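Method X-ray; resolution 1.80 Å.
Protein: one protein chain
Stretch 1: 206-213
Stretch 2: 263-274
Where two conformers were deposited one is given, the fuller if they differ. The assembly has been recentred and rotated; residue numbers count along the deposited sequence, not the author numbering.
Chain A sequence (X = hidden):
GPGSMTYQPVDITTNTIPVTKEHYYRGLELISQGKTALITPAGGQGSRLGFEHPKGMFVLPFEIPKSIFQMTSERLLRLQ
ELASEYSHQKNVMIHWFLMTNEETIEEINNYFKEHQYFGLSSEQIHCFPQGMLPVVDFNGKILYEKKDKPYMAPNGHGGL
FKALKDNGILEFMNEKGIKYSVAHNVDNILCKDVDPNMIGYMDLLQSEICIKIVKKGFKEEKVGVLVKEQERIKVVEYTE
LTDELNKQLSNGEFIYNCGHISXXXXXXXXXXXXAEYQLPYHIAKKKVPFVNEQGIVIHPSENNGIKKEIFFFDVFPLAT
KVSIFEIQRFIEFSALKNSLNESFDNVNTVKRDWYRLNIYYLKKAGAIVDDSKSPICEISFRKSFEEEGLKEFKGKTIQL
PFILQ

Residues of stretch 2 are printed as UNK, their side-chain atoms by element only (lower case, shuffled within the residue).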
# COMPACT_ATOMS: atom_id res chain seq x y z
N GLN A 206 -5.96 -17.88 12.03
CA GLN A 206 -4.68 -17.81 12.76
C GLN A 206 -3.43 -17.70 11.84
O GLN A 206 -2.43 -18.40 12.03
CB GLN A 206 -4.58 -18.95 13.79
CG GLN A 206 -5.60 -18.79 14.95
CD GLN A 206 -5.18 -17.74 15.98
OE1 GLN A 206 -4.24 -17.96 16.76
NE2 GLN A 206 -5.86 -16.59 15.97
N SER A 207 -3.51 -16.80 10.85
CA SER A 207 -2.43 -16.61 9.84
C SER A 207 -1.24 -15.82 10.41
O SER A 207 -1.46 -14.91 11.22
CB SER A 207 -2.97 -15.81 8.64
OG SER A 207 -4.09 -16.43 8.02
N GLU A 208 -0.01 -16.15 9.96
CA GLU A 208 1.19 -15.25 10.09
C GLU A 208 1.20 -14.11 9.04
O GLU A 208 1.55 -12.96 9.35
CB GLU A 208 2.48 -16.07 9.94
CG GLU A 208 2.77 -16.99 11.17
CD GLU A 208 3.87 -18.00 10.88
OE1 GLU A 208 3.75 -18.72 9.87
OE2 GLU A 208 4.82 -18.10 11.68
N ILE A 209 0.86 -14.46 7.80
CA ILE A 209 0.73 -13.48 6.69
C ILE A 209 -0.61 -13.70 5.97
O ILE A 209 -0.98 -14.88 5.69
CB ILE A 209 1.88 -13.60 5.62
CG1 ILE A 209 3.26 -13.76 6.28
CG2 ILE A 209 1.87 -12.34 4.67
CD1 ILE A 209 4.42 -14.05 5.28
N CYS A 210 -1.34 -12.60 5.69
CA CYS A 210 -2.50 -12.62 4.80
C CYS A 210 -2.17 -11.74 3.55
O CYS A 210 -1.97 -10.50 3.68
CB CYS A 210 -3.77 -12.13 5.53
SG CYS A 210 -5.33 -12.11 4.51
N ILE A 211 -2.13 -12.37 2.37
CA ILE A 211 -1.69 -11.69 1.10
C ILE A 211 -2.90 -11.37 0.20
O ILE A 211 -3.55 -12.31 -0.28
CB ILE A 211 -0.69 -12.59 0.28
CG1 ILE A 211 0.48 -13.07 1.15
CG2 ILE A 211 -0.16 -11.83 -0.97
CD1 ILE A 211 1.40 -14.20 0.48
N LYS A 212 -3.19 -10.08 -0.04
CA LYS A 212 -4.24 -9.68 -1.02
C LYS A 212 -3.75 -9.85 -2.48
O LYS A 212 -2.61 -9.48 -2.81
CB LYS A 212 -4.81 -8.25 -0.76
CG LYS A 212 -5.93 -8.24 0.35
CD LYS A 212 -6.39 -6.81 0.75
CE LYS A 212 -7.76 -6.82 1.49
NZ LYS A 212 -8.22 -5.40 1.86
N ILE A 213 -4.61 -10.42 -3.35
CA ILE A 213 -4.26 -10.67 -4.76
C ILE A 213 -5.37 -10.21 -5.71
O ILE A 213 -6.55 -10.10 -5.30
CB ILE A 213 -3.84 -12.18 -5.07
CG1 ILE A 213 -5.01 -13.18 -4.90
CG2 ILE A 213 -2.63 -12.60 -4.18
CD1 ILE A 213 -5.96 -13.35 -6.18
N UNK A 263 -0.63 -5.32 -0.67
CA UNK A 263 -1.45 -4.99 0.53
C UNK A 263 -1.41 -6.27 1.40
O UNK A 263 -2.13 -7.24 1.09
c UNK A 263 -4.36 -3.18 -1.50
c UNK A 263 -2.92 -4.56 0.19
c UNK A 263 -3.70 -4.14 1.50
c UNK A 263 -2.96 -3.41 -0.85
N UNK A 264 -0.57 -6.28 2.45
CA UNK A 264 -0.25 -7.52 3.22
C UNK A 264 -0.43 -7.33 4.73
O UNK A 264 0.02 -6.31 5.28
o UNK A 264 0.77 -9.23 0.88
n UNK A 264 2.32 -7.59 0.73
c UNK A 264 1.21 -7.99 2.91
c UNK A 264 1.42 -8.32 1.41
N UNK A 265 -1.10 -8.29 5.38
CA UNK A 265 -1.25 -8.28 6.85
C UNK A 265 -0.28 -9.24 7.56
O UNK A 265 -0.05 -10.35 7.07
N UNK A 266 0.28 -8.80 8.69
CA UNK A 266 1.29 -9.57 9.45
C UNK A 266 0.95 -9.64 10.95
O UNK A 266 0.58 -8.61 11.55
c UNK A 266 2.67 -8.90 9.33
c UNK A 266 4.44 -9.57 5.98
c UNK A 266 3.26 -7.43 7.34
c UNK A 266 3.84 -7.22 6.06
c UNK A 266 3.87 -9.76 7.25
c UNK A 266 4.41 -8.29 5.39
o UNK A 266 4.98 -8.08 4.13
c UNK A 266 3.25 -8.70 7.94
N UNK A 267 1.11 -10.82 11.56
CA UNK A 267 1.02 -10.94 13.04
C UNK A 267 2.29 -10.36 13.68
O UNK A 267 3.35 -10.35 13.04
o UNK A 267 1.95 -13.21 13.33
c UNK A 267 0.77 -12.41 13.47
N UNK A 268 2.19 -9.84 14.91
CA UNK A 268 3.34 -9.23 15.61
C UNK A 268 4.44 -10.29 15.86
O UNK A 268 5.64 -10.00 15.69
o UNK A 268 1.95 -7.45 16.58
c UNK A 268 4.07 -7.87 17.65
c UNK A 268 2.88 -8.49 16.92
N UNK A 269 4.02 -11.50 16.21
CA UNK A 269 4.97 -12.62 16.38
C UNK A 269 5.74 -12.90 15.09
O UNK A 269 6.96 -13.20 15.13
c UNK A 269 4.24 -13.88 16.86
o UNK A 269 5.14 -14.96 17.05
N UNK A 270 5.07 -12.80 13.93
CA UNK A 270 5.77 -13.00 12.65
C UNK A 270 6.79 -11.87 12.37
O UNK A 270 7.92 -12.14 11.93
c UNK A 270 6.54 -12.58 8.05
c UNK A 270 4.83 -13.24 11.43
c UNK A 270 7.14 -13.83 7.78
c UNK A 270 6.23 -14.68 9.85
c UNK A 270 5.77 -12.41 9.22
c UNK A 270 6.99 -14.87 8.69
c UNK A 270 5.60 -13.45 10.13
N UNK A 271 6.40 -10.61 12.63
CA UNK A 271 7.32 -9.47 12.48
C UNK A 271 8.59 -9.65 13.35
O UNK A 271 9.69 -9.30 12.93
c UNK A 271 6.63 -8.12 12.80
c UNK A 271 6.01 -7.45 10.40
c UNK A 271 5.51 -7.65 11.84
c UNK A 271 4.87 -6.38 12.37
N UNK A 272 8.43 -10.22 14.55
CA UNK A 272 9.60 -10.54 15.41
C UNK A 272 10.56 -11.54 14.75
O UNK A 272 11.80 -11.34 14.80
c UNK A 272 8.51 -9.81 17.62
o UNK A 272 7.14 -11.27 18.98
c UNK A 272 9.16 -10.97 16.82
o UNK A 272 8.00 -9.48 19.92
c UNK A 272 7.84 -10.23 18.93
N UNK A 273 10.02 -12.59 14.10
CA UNK A 273 10.85 -13.55 13.33
C UNK A 273 11.51 -12.91 12.12
O UNK A 273 12.70 -13.12 11.86
c UNK A 273 9.40 -15.60 13.98
c UNK A 273 8.29 -17.84 14.52
c UNK A 273 10.03 -14.78 12.87
c UNK A 273 8.75 -16.88 13.41
n UNK A 273 7.32 -17.20 15.48
N UNK A 274 10.74 -12.11 11.37
CA UNK A 274 11.24 -11.46 10.15
C UNK A 274 12.44 -10.53 10.39
O UNK A 274 13.34 -10.44 9.53
c UNK A 274 10.09 -10.69 9.45
O HOH W 1 5.09 -16.32 13.97
O HOH W 2 -0.43 -8.16 -1.50

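Position 263 has four side-chain carbons, forked at the first, with one arm two carbons long. One of its carbons lies 3.9 Å from Lys 212 CD. That is isoleucine. Lys 212 N donates to Ile 263 O at 3.2 Å.

Position 264 has two carbons, the second carrying one oxygen and one nitrogen. The oxygen lies 3.3 Å from Ile 211 CG2. This is the amide of asparagine. Water 2 accepts from Ile 263 N at 3.0 Å and lies 2.9 Å from both Asn 264 OD1 and Lys 212 O, so it links the strands near one end.

Position 265 has no side-chain atoms. Its backbone pairs twice with Cys 210: N of 265 to Cys 210 O and Cys 210 N to O of 265, both 2.9 Å. It is glycine.

Position 266 has one carbon, then a ring of six carbons bearing one oxygen. The ring meets Ile 209 obliquely, with one ring carbon 4.0 Å from Ile 209 CG2. This is tyrosine.

Position 267 has one carbon and one oxygen. Its CB lies 4.0 Å from Ser 207 O, and its backbone N donates to Glu 208 O at 3.1 Å. Hence it is serine. Ser 267 is also the N-cap of the helix that follows: its OG accepts from the backbone N of position 270 at 3.2 Å.

Position 268 has one carbon carrying an oxygen and a carbon, and does not touch stretch 1. It is threonine.

Position 269 has one carbon and one oxygen. The oxygen makes a weak 3.4 Å bond to water 1. It is again serine.

Position 270 has one carbon and a six-carbon ring without oxygen. Ile 209 CG1 sits over one face of the ring, 4.1 Å from its centroid. It is phenylalanine. Ile 209 CD1 is 3.7 Å from Phe 270 CZ.

Position 271 has four carbons forked at the second, with no contact here: leucine. Position 272 has three carbons, the third carrying two oxygens, also without contact: glutamate.

Position 273 has four carbons in a row ending in nitrogen. One of its carbons lies 4.5 Å from Glu 208 OE2. It is lysine. Water 1 accepts from Lys 273 NZ at 2.8 Å and donates to Glu 208 OE2 at 2.9 Å.

Position 274 has one carbon, out of reach: alanine.

The contact is antiparallel strand pairing continued by a helix. Four backbone hydrogen bonds fix the register. Ile 209 packs against both Tyr 266 and Phe 270, tying strand and helix together, while water 1 bridges Glu 208 OE2 and Lys 273 NZ.

Stretch 2, residues 263-274: INGYSTSFLEKA
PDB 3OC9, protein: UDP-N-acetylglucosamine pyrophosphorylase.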